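PDB 2PYX: tryptophan halogenase from Shewanella frigidimarina, which probably uses reduced FAD as a flavin-dependent halogenase of the tryptophan halogenase family, adding a halogen to tryptophan or a related substrate. Local coordinates for residues G61-S65 with L110-S114; G91-W97 with C273-A278; F252-L257 with Y297-H303; I357-E361 with F407-Y412. All coordinates share one frame; numbering follows the deposited sequence.

Contact 1: residues G61-S65 with L110-S114; sequences GTWPS and LHPFS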
# COMPACT_ATOMS: atom_id res chain seq x y z
N GLY A 61 1.00 -6.81 0.16
CA GLY A 61 1.87 -6.06 -0.73
C GLY A 61 2.28 -4.70 -0.19
O GLY A 61 1.60 -4.07 0.65
N THR A 62 3.38 -4.20 -0.74
CA THR A 62 3.91 -2.88 -0.42
C THR A 62 4.12 -2.05 -1.66
O THR A 62 3.98 -2.52 -2.79
CB THR A 62 5.25 -2.95 0.33
OG1 THR A 62 6.35 -3.02 -0.58
CG2 THR A 62 5.31 -4.10 1.25
N TRP A 63 4.45 -0.79 -1.42
CA TRP A 63 4.88 0.14 -2.47
C TRP A 63 6.42 0.19 -2.40
O TRP A 63 7.03 -0.33 -1.47
CB TRP A 63 4.19 1.54 -2.33
CG TRP A 63 2.80 1.55 -2.94
CD1 TRP A 63 1.69 0.90 -2.47
CD2 TRP A 63 2.39 2.18 -4.17
NE1 TRP A 63 0.63 1.10 -3.31
CE2 TRP A 63 1.02 1.88 -4.36
CE3 TRP A 63 3.03 2.98 -5.12
CZ2 TRP A 63 0.31 2.31 -5.47
CZ3 TRP A 63 2.32 3.43 -6.19
CH2 TRP A 63 0.98 3.11 -6.37
N PRO A 64 7.03 0.83 -3.39
CA PRO A 64 8.48 0.96 -3.36
C PRO A 64 9.04 1.73 -2.19
O PRO A 64 10.22 1.57 -1.89
CB PRO A 64 8.78 1.68 -4.67
CG PRO A 64 7.64 1.34 -5.59
CD PRO A 64 6.44 1.30 -4.66
N SER A 65 8.21 2.54 -1.54
CA SER A 65 8.59 3.23 -0.31
C SER A 65 9.17 2.28 0.74
O SER A 65 10.04 2.68 1.54
CB SER A 65 7.37 3.94 0.25
OG SER A 65 6.27 3.05 0.34
N LEU A 110 -1.44 -3.35 -16.97
CA LEU A 110 -0.51 -3.18 -15.86
C LEU A 110 -0.49 -1.77 -15.32
O LEU A 110 -0.48 -0.81 -16.09
CB LEU A 110 0.93 -3.55 -16.27
CG LEU A 110 1.94 -3.57 -15.11
CD1 LEU A 110 1.66 -4.61 -14.03
CD2 LEU A 110 3.36 -3.70 -15.68
N HIS A 111 -0.49 -1.66 -13.99
CA HIS A 111 -0.16 -0.45 -13.29
C HIS A 111 1.20 -0.70 -12.68
O HIS A 111 1.31 -1.30 -11.62
CB HIS A 111 -1.22 -0.07 -12.24
CG HIS A 111 -0.83 1.09 -11.37
ND1 HIS A 111 -1.47 1.38 -10.18
CD2 HIS A 111 0.17 2.00 -11.48
CE1 HIS A 111 -0.90 2.43 -9.62
NE2 HIS A 111 0.11 2.82 -10.38
N PRO A 112 2.27 -0.26 -13.39
CA PRO A 112 3.63 -0.56 -12.92
C PRO A 112 4.08 0.42 -11.84
O PRO A 112 3.53 1.53 -11.75
CB PRO A 112 4.48 -0.35 -14.16
CG PRO A 112 3.77 0.54 -14.97
CD PRO A 112 2.29 0.51 -14.63
N PHE A 113 5.07 0.03 -11.04
CA PHE A 113 5.71 0.96 -10.11
C PHE A 113 6.70 1.93 -10.81
O PHE A 113 6.93 3.06 -10.30
CB PHE A 113 6.43 0.23 -8.97
CG PHE A 113 5.52 -0.34 -7.92
CD1 PHE A 113 4.35 0.33 -7.56
CD2 PHE A 113 5.87 -1.49 -7.23
CE1 PHE A 113 3.53 -0.20 -6.59
CE2 PHE A 113 5.07 -2.02 -6.25
CZ PHE A 113 3.89 -1.33 -5.91
N SER A 114 7.27 1.55 -11.95
CA SER A 114 8.19 2.42 -12.67
C SER A 114 7.45 3.63 -13.21
O SER A 114 6.35 3.50 -13.76
CB SER A 114 8.79 1.71 -13.87
OG SER A 114 9.83 0.83 -13.54
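Phe113 offers one face of its ring to Pro64 and its CD1-CE1 side to Trp63, and most of the contact is organised around that ring. Pro64 CD stands 3.6 Å from the centroid of the Phe113 ring and only 4° off the ring normal, a CH-pi contact centred on the face. Trp63 comes in differently: its six-membered ring and that of Phe113 have planes at 49°, and Phe113 CE1 lies over a face of the indole, 3.5 Å from Trp63 CE3. The phenyl ring gets there because its CG is anti to the carbonyl carbon (chi1 -74°), which sends it toward the 61-65 loop. At the outer corner of the indole, Trp63 CH2 is 3.8 Å from His111 CE1, the two ring planes steeply inclined. No hydrogen bond crosses between the segments. Polar groups are held by others: Trp63 NE1 bonds to the backbone O of Glu361, His111 ND1 to its carboxylate OE2, and the backbone Thr62 O, 3.3 Å from Phe113 CZ, accepts from Lys89. The result is an aromatic cluster of Trp63, His111 and Phe113 next to Lys89, the predicted active-site residue, and Glu361, a predicted tryptophan-binding residue, consistent with a wall of a halogenase substrate pocket.

Contact 2: residues G91-W97 with C273-A278; sequences GSRFINW and CTHSTA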
# COMPACT_ATOMS: atom_id res chain seq x y z
N GLY A 91 4.23 -3.98 -9.34
CA GLY A 91 2.97 -3.27 -9.58
C GLY A 91 1.79 -4.20 -9.42
O GLY A 91 1.88 -5.22 -8.73
N SER A 92 0.66 -3.79 -9.99
CA SER A 92 -0.60 -4.54 -9.99
C SER A 92 -1.06 -4.75 -11.41
O SER A 92 -1.10 -3.81 -12.21
CB SER A 92 -1.70 -3.79 -9.25
OG SER A 92 -1.42 -3.64 -7.87
N ARG A 93 -1.38 -6.01 -11.72
CA ARG A 93 -1.97 -6.33 -13.01
C ARG A 93 -3.44 -6.61 -12.83
O ARG A 93 -3.83 -7.44 -12.00
CB ARG A 93 -1.32 -7.53 -13.66
CG ARG A 93 -1.78 -7.73 -15.12
CD ARG A 93 -1.08 -8.88 -15.77
NE ARG A 93 0.37 -8.73 -15.75
CZ ARG A 93 1.06 -7.91 -16.54
NH1 ARG A 93 0.43 -7.17 -17.43
NH2 ARG A 93 2.38 -7.84 -16.44
N PHE A 94 -4.23 -5.88 -13.60
CA PHE A 94 -5.70 -5.88 -13.52
C PHE A 94 -6.25 -6.69 -14.70
O PHE A 94 -6.02 -6.33 -15.85
CB PHE A 94 -6.20 -4.45 -13.51
CG PHE A 94 -5.80 -3.73 -12.27
CD1 PHE A 94 -6.48 -3.93 -11.08
CD2 PHE A 94 -4.69 -2.88 -12.25
CE1 PHE A 94 -6.07 -3.31 -9.91
CE2 PHE A 94 -4.29 -2.26 -11.07
CZ PHE A 94 -5.00 -2.45 -9.91
N ILE A 95 -6.97 -7.77 -14.37
CA ILE A 95 -7.45 -8.73 -15.34
C ILE A 95 -8.97 -8.67 -15.31
O ILE A 95 -9.56 -8.77 -14.24
CB ILE A 95 -6.91 -10.12 -14.98
CG1 ILE A 95 -5.37 -10.05 -14.91
CG2 ILE A 95 -7.39 -11.15 -15.97
CD1 ILE A 95 -4.74 -11.25 -14.28
N ASN A 96 -9.59 -8.59 -16.49
CA ASN A 96 -11.03 -8.63 -16.67
C ASN A 96 -11.80 -7.49 -16.01
O ASN A 96 -12.98 -7.61 -15.75
CB ASN A 96 -11.61 -9.99 -16.24
CG ASN A 96 -11.13 -11.14 -17.10
OD1 ASN A 96 -10.57 -10.91 -18.17
ND2 ASN A 96 -11.27 -12.34 -16.59
N TRP A 97 -11.14 -6.37 -15.79
CA TRP A 97 -11.81 -5.23 -15.18
C TRP A 97 -12.58 -4.40 -16.20
O TRP A 97 -13.51 -3.68 -15.83
CB TRP A 97 -10.78 -4.30 -14.49
CG TRP A 97 -10.41 -4.74 -13.16
CD1 TRP A 97 -9.62 -5.78 -12.79
CD2 TRP A 97 -10.81 -4.09 -11.95
NE1 TRP A 97 -9.53 -5.85 -11.40
CE2 TRP A 97 -10.25 -4.80 -10.87
CE3 TRP A 97 -11.61 -2.96 -11.68
CZ2 TRP A 97 -10.46 -4.43 -9.55
CZ3 TRP A 97 -11.80 -2.59 -10.36
CH2 TRP A 97 -11.25 -3.33 -9.32
N CYS A 273 3.99 -9.33 -10.21
CA CYS A 273 3.05 -8.31 -9.72
C CYS A 273 1.93 -8.95 -8.91
O CYS A 273 1.66 -10.13 -9.03
CB CYS A 273 2.42 -7.60 -10.91
SG CYS A 273 3.59 -6.74 -11.94
N THR A 274 1.26 -8.14 -8.10
CA THR A 274 -0.04 -8.55 -7.57
C THR A 274 -1.04 -8.66 -8.73
O THR A 274 -1.06 -7.80 -9.61
CB THR A 274 -0.56 -7.52 -6.57
OG1 THR A 274 0.36 -7.40 -5.48
CG2 THR A 274 -1.93 -7.90 -6.06
N HIS A 275 -1.88 -9.70 -8.73
CA HIS A 275 -2.95 -9.81 -9.70
C HIS A 275 -4.27 -9.47 -9.01
O HIS A 275 -4.50 -9.81 -7.84
CB HIS A 275 -3.01 -11.21 -10.29
CG HIS A 275 -1.84 -11.51 -11.17
ND1 HIS A 275 -1.83 -12.59 -12.03
CD2 HIS A 275 -0.67 -10.86 -11.36
CE1 HIS A 275 -0.68 -12.60 -12.68
NE2 HIS A 275 0.05 -11.57 -12.29
N SER A 276 -5.10 -8.76 -9.76
CA SER A 276 -6.42 -8.36 -9.32
C SER A 276 -7.34 -8.71 -10.47
O SER A 276 -7.29 -8.09 -11.52
CB SER A 276 -6.44 -6.84 -9.09
OG SER A 276 -7.76 -6.37 -8.97
N THR A 277 -8.20 -9.71 -10.27
CA THR A 277 -9.06 -10.21 -11.33
C THR A 277 -10.50 -9.90 -10.94
O THR A 277 -11.03 -10.43 -9.96
CB THR A 277 -8.86 -11.75 -11.56
OG1 THR A 277 -7.48 -12.02 -11.79
CG2 THR A 277 -9.67 -12.20 -12.73
N ALA A 278 -11.14 -9.07 -11.74
CA ALA A 278 -12.50 -8.64 -11.48
C ALA A 278 -13.47 -9.81 -11.60
O ALA A 278 -13.28 -10.68 -12.44
CB ALA A 278 -12.93 -7.53 -12.43
O HOH W 1 -12.97 -12.94 -14.11
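Arg93 and Ile95 use both N-H and C=O toward strand 274-278, so the parallel pair is satisfied almost entirely by backbone groups. Arg93 N gives a nearly straight bond to Thr274 O (2.8 Å, 168° at the hydrogen), and Arg93 O receives Ser276 N. Two residues on, Ile95 N donates to Ser276 O and Ile95 O accepts from Ala278 N, while Thr274 N reaches Gly91 O at the start of the ladder. Past the strand end, Trp97 NE1 divides itself between two weak bonds, to Ser276 OG at 3.1 Å and to Ser276 O at 3.2 Å. The indole is sandwiched: Ala278 CB sits over its five-membered ring, 3.8 Å from the centroid, and Phe94 CD1 lies against the opposite face. A leucine in place of Trp97 would probably leave Ser276 OG without this donor and open a gap between Ala278 and Phe94. Water 1 accepts from Asn96 ND2 and donates to Ala278 O. Arg93 NH1 and Thr274 OG1 are taken up by Gln145 and His171. Alternate residues of one strand, each bonding through both N-H and C=O to two residues of the other that are two apart, are characteristic of parallel beta pairing, here inside the mixed sheet whose Phe94 side borders Glu361, a predicted tryptophan-binding residue.

Contact 3: residues F252-L257 with Y297-H303; sequences FNDRAL and YVYSSSH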
# COMPACT_ATOMS: atom_id res chain seq x y z
N PHE A 252 -18.47 0.29 -2.09
CA PHE A 252 -19.44 -0.82 -1.92
C PHE A 252 -18.90 -2.00 -1.14
O PHE A 252 -19.63 -2.57 -0.33
CB PHE A 252 -20.00 -1.35 -3.24
CG PHE A 252 -20.60 -0.33 -4.16
CD1 PHE A 252 -21.04 0.92 -3.73
CD2 PHE A 252 -20.76 -0.66 -5.50
CE1 PHE A 252 -21.58 1.81 -4.65
CE2 PHE A 252 -21.31 0.21 -6.37
CZ PHE A 252 -21.72 1.43 -5.97
N ASN A 253 -17.66 -2.39 -1.41
CA ASN A 253 -17.11 -3.63 -0.85
C ASN A 253 -16.99 -3.54 0.64
O ASN A 253 -16.35 -2.64 1.17
CB ASN A 253 -15.78 -3.95 -1.49
CG ASN A 253 -15.90 -4.02 -2.96
OD1 ASN A 253 -16.78 -4.75 -3.48
ND2 ASN A 253 -15.02 -3.35 -3.64
N ASP A 254 -17.49 -4.56 1.32
CA ASP A 254 -17.47 -4.62 2.78
C ASP A 254 -17.24 -6.05 3.28
O ASP A 254 -17.48 -6.33 4.45
CB ASP A 254 -18.76 -4.03 3.38
CG ASP A 254 -20.04 -4.76 2.94
OD1 ASP A 254 -19.95 -5.76 2.19
OD2 ASP A 254 -21.12 -4.31 3.37
N ARG A 255 -16.72 -6.89 2.41
CA ARG A 255 -16.37 -8.29 2.75
C ARG A 255 -15.08 -8.68 2.09
O ARG A 255 -14.76 -8.19 1.02
CB ARG A 255 -17.45 -9.24 2.26
CG ARG A 255 -18.81 -9.04 2.87
CD ARG A 255 -18.88 -9.50 4.28
NE ARG A 255 -20.24 -9.45 4.83
CZ ARG A 255 -20.80 -8.40 5.41
NH1 ARG A 255 -20.16 -7.25 5.52
NH2 ARG A 255 -22.04 -8.48 5.92
N ALA A 256 -14.39 -9.65 2.71
CA ALA A 256 -13.28 -10.32 2.05
C ALA A 256 -13.30 -11.76 2.49
O ALA A 256 -13.54 -12.07 3.66
CB ALA A 256 -11.97 -9.67 2.39
N LEU A 257 -13.05 -12.61 1.53
CA LEU A 257 -12.94 -14.03 1.81
C LEU A 257 -11.55 -14.45 1.33
O LEU A 257 -11.28 -14.48 0.12
CB LEU A 257 -14.05 -14.76 1.09
CG LEU A 257 -14.09 -16.25 1.37
CD1 LEU A 257 -14.49 -16.54 2.84
CD2 LEU A 257 -15.05 -16.92 0.37
N TYR A 297 -11.20 -12.78 -2.17
CA TYR A 297 -12.25 -12.16 -2.93
C TYR A 297 -12.79 -11.01 -2.06
O TYR A 297 -13.28 -11.21 -0.94
CB TYR A 297 -13.38 -13.15 -3.18
CG TYR A 297 -14.52 -12.68 -4.05
CD1 TYR A 297 -14.41 -11.56 -4.87
CD2 TYR A 297 -15.72 -13.38 -4.09
CE1 TYR A 297 -15.51 -11.15 -5.70
CE2 TYR A 297 -16.78 -12.96 -4.87
CZ TYR A 297 -16.68 -11.88 -5.70
OH TYR A 297 -17.68 -11.46 -6.51
N VAL A 298 -12.62 -9.78 -2.57
CA VAL A 298 -13.19 -8.56 -2.02
C VAL A 298 -14.52 -8.36 -2.71
O VAL A 298 -14.57 -8.28 -3.93
CB VAL A 298 -12.26 -7.38 -2.33
CG1 VAL A 298 -12.93 -6.05 -2.01
CG2 VAL A 298 -10.95 -7.55 -1.62
N TYR A 299 -15.58 -8.20 -1.93
CA TYR A 299 -16.91 -8.13 -2.52
C TYR A 299 -17.90 -7.31 -1.67
O TYR A 299 -17.62 -6.96 -0.52
CB TYR A 299 -17.46 -9.53 -2.81
CG TYR A 299 -17.70 -10.41 -1.62
CD1 TYR A 299 -16.70 -11.19 -1.12
CD2 TYR A 299 -18.96 -10.48 -1.01
CE1 TYR A 299 -16.89 -11.99 -0.02
CE2 TYR A 299 -19.16 -11.29 0.10
CZ TYR A 299 -18.13 -12.09 0.57
OH TYR A 299 -18.32 -12.89 1.69
N SER A 300 -19.05 -7.03 -2.26
CA SER A 300 -20.11 -6.22 -1.60
C SER A 300 -21.23 -7.11 -1.14
O SER A 300 -21.87 -7.75 -1.97
CB SER A 300 -20.66 -5.24 -2.60
OG SER A 300 -21.80 -4.58 -2.10
N SER A 301 -21.48 -7.12 0.17
CA SER A 301 -22.59 -7.92 0.72
C SER A 301 -23.96 -7.42 0.31
O SER A 301 -24.94 -8.17 0.44
CB SER A 301 -22.52 -7.98 2.22
OG SER A 301 -22.55 -6.71 2.82
N SER A 302 -24.07 -6.17 -0.16
CA SER A 302 -25.35 -5.71 -0.69
C SER A 302 -25.56 -6.10 -2.13
O SER A 302 -26.64 -5.78 -2.68
CB SER A 302 -25.55 -4.21 -0.49
OG SER A 302 -24.65 -3.48 -1.29
N HIS A 303 -24.60 -6.79 -2.73
CA HIS A 303 -24.73 -7.33 -4.07
C HIS A 303 -24.73 -8.85 -4.14
O HIS A 303 -25.30 -9.39 -5.08
CB HIS A 303 -23.64 -6.79 -4.99
CG HIS A 303 -23.79 -5.32 -5.26
ND1 HIS A 303 -23.26 -4.37 -4.42
CD2 HIS A 303 -24.39 -4.65 -6.26
CE1 HIS A 303 -23.56 -3.17 -4.89
NE2 HIS A 303 -24.26 -3.31 -5.99
O HOH W 2 -22.35 -3.77 0.57
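Backbone bonds tie Leu257 and Tyr297 to each other in both directions, Leu257 N to Tyr297 O and Tyr297 N to Leu257 O, and set the antiparallel register. Tyr299 N continues it by donating to Arg255 O. Where the ladder ends, Tyr299 O faces two N-H groups, Asp254 N at 3.0 Å and, more weakly, Arg255 N: a classic beta bulge.

Among the polar side chains, the Asp254 carboxylate receives Ser301 N on the syn side of OD1 in a straight bond (2.9 Å, 170°). Ser301 OG lies 2.8 Å from both Asp254 OD1 and Asp254 OD2, a weak contact. Lys248 forms a salt bridge with Asp254 OD2. Water 2 donates to Phe252 O and Asp254 OD2 and accepts from Ser300 OG, while Ser300 OG also takes the N-H of His303 ND1 in the plane of the imidazole. The Arg255 guanidinium, bonded through NH1 to Asp254 O, is covered on one face by Ser301 OG.

The main nonpolar contact centres on Tyr299. Its chi1 of 64° turns the ring back beneath Arg255, whose CB stands 3.5 Å from the ring centroid in a CH-pi contact. Separately, Val298 CG1 packs against Asn253 CB at 3.6 Å.

Strand 255-262 lies between 292-299 and 330-333 in the mixed sheet; helix 306-317 packs against Leu257, Tyr297 and Tyr299, and helix 421-425 against Phe252 and His303.

Contact 4: residues I357-E361 with F407-Y412; sequences IEPLE and FLKLHY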
# COMPACT_ATOMS: atom_id res chain seq x y z
N ILE A 357 -9.60 0.36 4.01
CA ILE A 357 -10.49 0.01 2.91
C ILE A 357 -9.95 -1.27 2.28
O ILE A 357 -8.87 -1.74 2.64
CB ILE A 357 -10.53 1.14 1.87
CG1 ILE A 357 -9.05 1.54 1.54
CG2 ILE A 357 -11.30 2.36 2.44
CD1 ILE A 357 -8.91 2.29 0.37
N GLU A 358 -10.66 -1.79 1.28
CA GLU A 358 -10.13 -2.91 0.49
C GLU A 358 -8.68 -2.66 0.05
O GLU A 358 -8.28 -1.50 -0.23
CB GLU A 358 -11.00 -3.09 -0.77
CG GLU A 358 -10.95 -1.90 -1.72
CD GLU A 358 -12.07 -1.97 -2.70
OE1 GLU A 358 -13.21 -1.71 -2.28
OE2 GLU A 358 -11.80 -2.37 -3.86
N PRO A 359 -7.88 -3.72 -0.08
CA PRO A 359 -6.47 -3.61 -0.45
C PRO A 359 -6.19 -3.38 -1.93
O PRO A 359 -5.11 -3.71 -2.42
CB PRO A 359 -5.91 -4.97 -0.01
CG PRO A 359 -7.05 -5.87 -0.14
CD PRO A 359 -8.26 -5.11 0.25
N LEU A 360 -7.15 -2.76 -2.63
CA LEU A 360 -6.95 -2.37 -4.01
C LEU A 360 -5.89 -1.27 -3.97
O LEU A 360 -6.05 -0.26 -3.29
CB LEU A 360 -8.23 -1.82 -4.61
CG LEU A 360 -8.29 -1.41 -6.08
CD1 LEU A 360 -7.94 -2.56 -6.95
CD2 LEU A 360 -9.66 -0.90 -6.46
N GLU A 361 -4.84 -1.47 -4.71
CA GLU A 361 -3.68 -0.60 -4.75
C GLU A 361 -2.87 -0.57 -3.45
O GLU A 361 -2.00 0.31 -3.30
CB GLU A 361 -4.01 0.82 -5.23
CG GLU A 361 -4.53 0.85 -6.65
CD GLU A 361 -3.47 0.60 -7.71
OE1 GLU A 361 -2.27 0.56 -7.36
OE2 GLU A 361 -3.85 0.46 -8.88
N PHE A 407 -8.80 7.45 -6.38
CA PHE A 407 -7.97 6.60 -7.24
C PHE A 407 -8.56 5.19 -7.32
O PHE A 407 -8.66 4.60 -8.40
CB PHE A 407 -6.50 6.57 -6.78
CG PHE A 407 -5.60 5.77 -7.69
CD1 PHE A 407 -5.61 5.98 -9.06
CD2 PHE A 407 -4.77 4.79 -7.18
CE1 PHE A 407 -4.76 5.24 -9.90
CE2 PHE A 407 -3.92 4.07 -8.00
CZ PHE A 407 -3.93 4.29 -9.36
N LEU A 408 -8.93 4.63 -6.17
CA LEU A 408 -9.56 3.30 -6.17
C LEU A 408 -10.85 3.32 -6.95
O LEU A 408 -11.08 2.49 -7.80
CB LEU A 408 -9.80 2.82 -4.76
CG LEU A 408 -8.62 2.10 -4.11
CD1 LEU A 408 -7.31 2.88 -4.13
CD2 LEU A 408 -8.97 1.66 -2.69
N LYS A 409 -11.70 4.32 -6.69
CA LYS A 409 -12.99 4.40 -7.40
C LYS A 409 -12.80 4.49 -8.91
O LYS A 409 -13.60 3.92 -9.68
CB LYS A 409 -13.79 5.58 -6.89
CG LYS A 409 -15.16 5.76 -7.55
CD LYS A 409 -16.08 4.50 -7.32
CE LYS A 409 -17.47 4.77 -7.86
NZ LYS A 409 -18.53 3.82 -7.32
N LEU A 410 -11.78 5.22 -9.36
CA LEU A 410 -11.46 5.32 -10.80
C LEU A 410 -11.41 3.95 -11.47
O LEU A 410 -11.80 3.80 -12.61
CB LEU A 410 -10.08 6.01 -10.98
CG LEU A 410 -9.63 6.24 -12.44
CD1 LEU A 410 -10.53 7.15 -13.19
CD2 LEU A 410 -8.19 6.81 -12.49
N HIS A 411 -10.84 2.95 -10.77
CA HIS A 411 -10.67 1.61 -11.33
C HIS A 411 -12.02 1.03 -11.72
O HIS A 411 -12.10 0.26 -12.70
CB HIS A 411 -10.00 0.66 -10.35
CG HIS A 411 -8.56 0.96 -10.04
ND1 HIS A 411 -8.16 2.14 -9.42
CD2 HIS A 411 -7.43 0.23 -10.21
CE1 HIS A 411 -6.85 2.10 -9.21
NE2 HIS A 411 -6.38 0.95 -9.68
N TYR A 412 -13.05 1.34 -10.96
CA TYR A 412 -14.40 0.83 -11.22
C TYR A 412 -15.15 1.67 -12.23
O TYR A 412 -15.89 1.16 -13.06
CB TYR A 412 -15.22 0.79 -9.92
CG TYR A 412 -14.70 -0.13 -8.87
CD1 TYR A 412 -15.03 -1.47 -8.89
CD2 TYR A 412 -13.86 0.29 -7.84
CE1 TYR A 412 -14.55 -2.32 -7.95
CE2 TYR A 412 -13.40 -0.57 -6.87
CZ TYR A 412 -13.74 -1.89 -6.93
OH TYR A 412 -13.28 -2.76 -5.96
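A bend at chi2 (-73°) folds the Glu361 carboxylate back toward helix 407-412, and His411, with CG anti to its carbonyl carbon (chi1 -68°), turns its imidazole to meet it. His411 NE2 donates to the anti lone pair of Glu361 OE2 at 2.7 Å, close to the imidazole plane. The other nitrogen, His411 ND1, gives its N-H to Phe407 O one helical turn back, which fixes the ring's rotation, and His411 CE1 rests over the centre of the Phe407 ring. Replacing His411 with an alanine would probably cost Glu361 OE2 one of its two donors, the other being His111, and leave the carboxylate freer to turn. A second carboxylate, three residues earlier in the loop, is held by Tyr412: its OH donates to the syn lone pair of Glu358 OE2 at 2.6 Å, the tyrosine ring and carboxylate planes being 85° apart. Between these two polar links Leu360 CD2 reaches over one face of the imidazole and lies 3.8 Å from Tyr412 CE2, while Leu408 CD1 packs 4.0 Å from Glu361 CB. This buried His-carboxylate hydrogen bond probably steadies a residue predicted to bind tryptophan, consistent with a place in the halogenase substrate site.

How the contacts relate
Along the chain, contacts 1 and 2 interleave, as do contacts 2 and 3, while contact 4 comes last, bringing the loop before helix 363-377 against helix 383-413. Contacts 1, 2 and 3 all reach one mixed sheet: strand 108-112 pairs with 87-95, and 274-279 leads through 282-288 to 292-299. Contacts 1 and 3 are far apart, their centres about 24 Å from each other. Contact 4 bridges this span, its centre about 14 Å from that of contact 1 and 13 Å from that of contact 3. Its Glu361 end touches contacts 1 and 2, its Glu358 end contact 3. The principle is that distant segments converge on loop 357-361, whose Glu361 end holds the predicted tryptophan site.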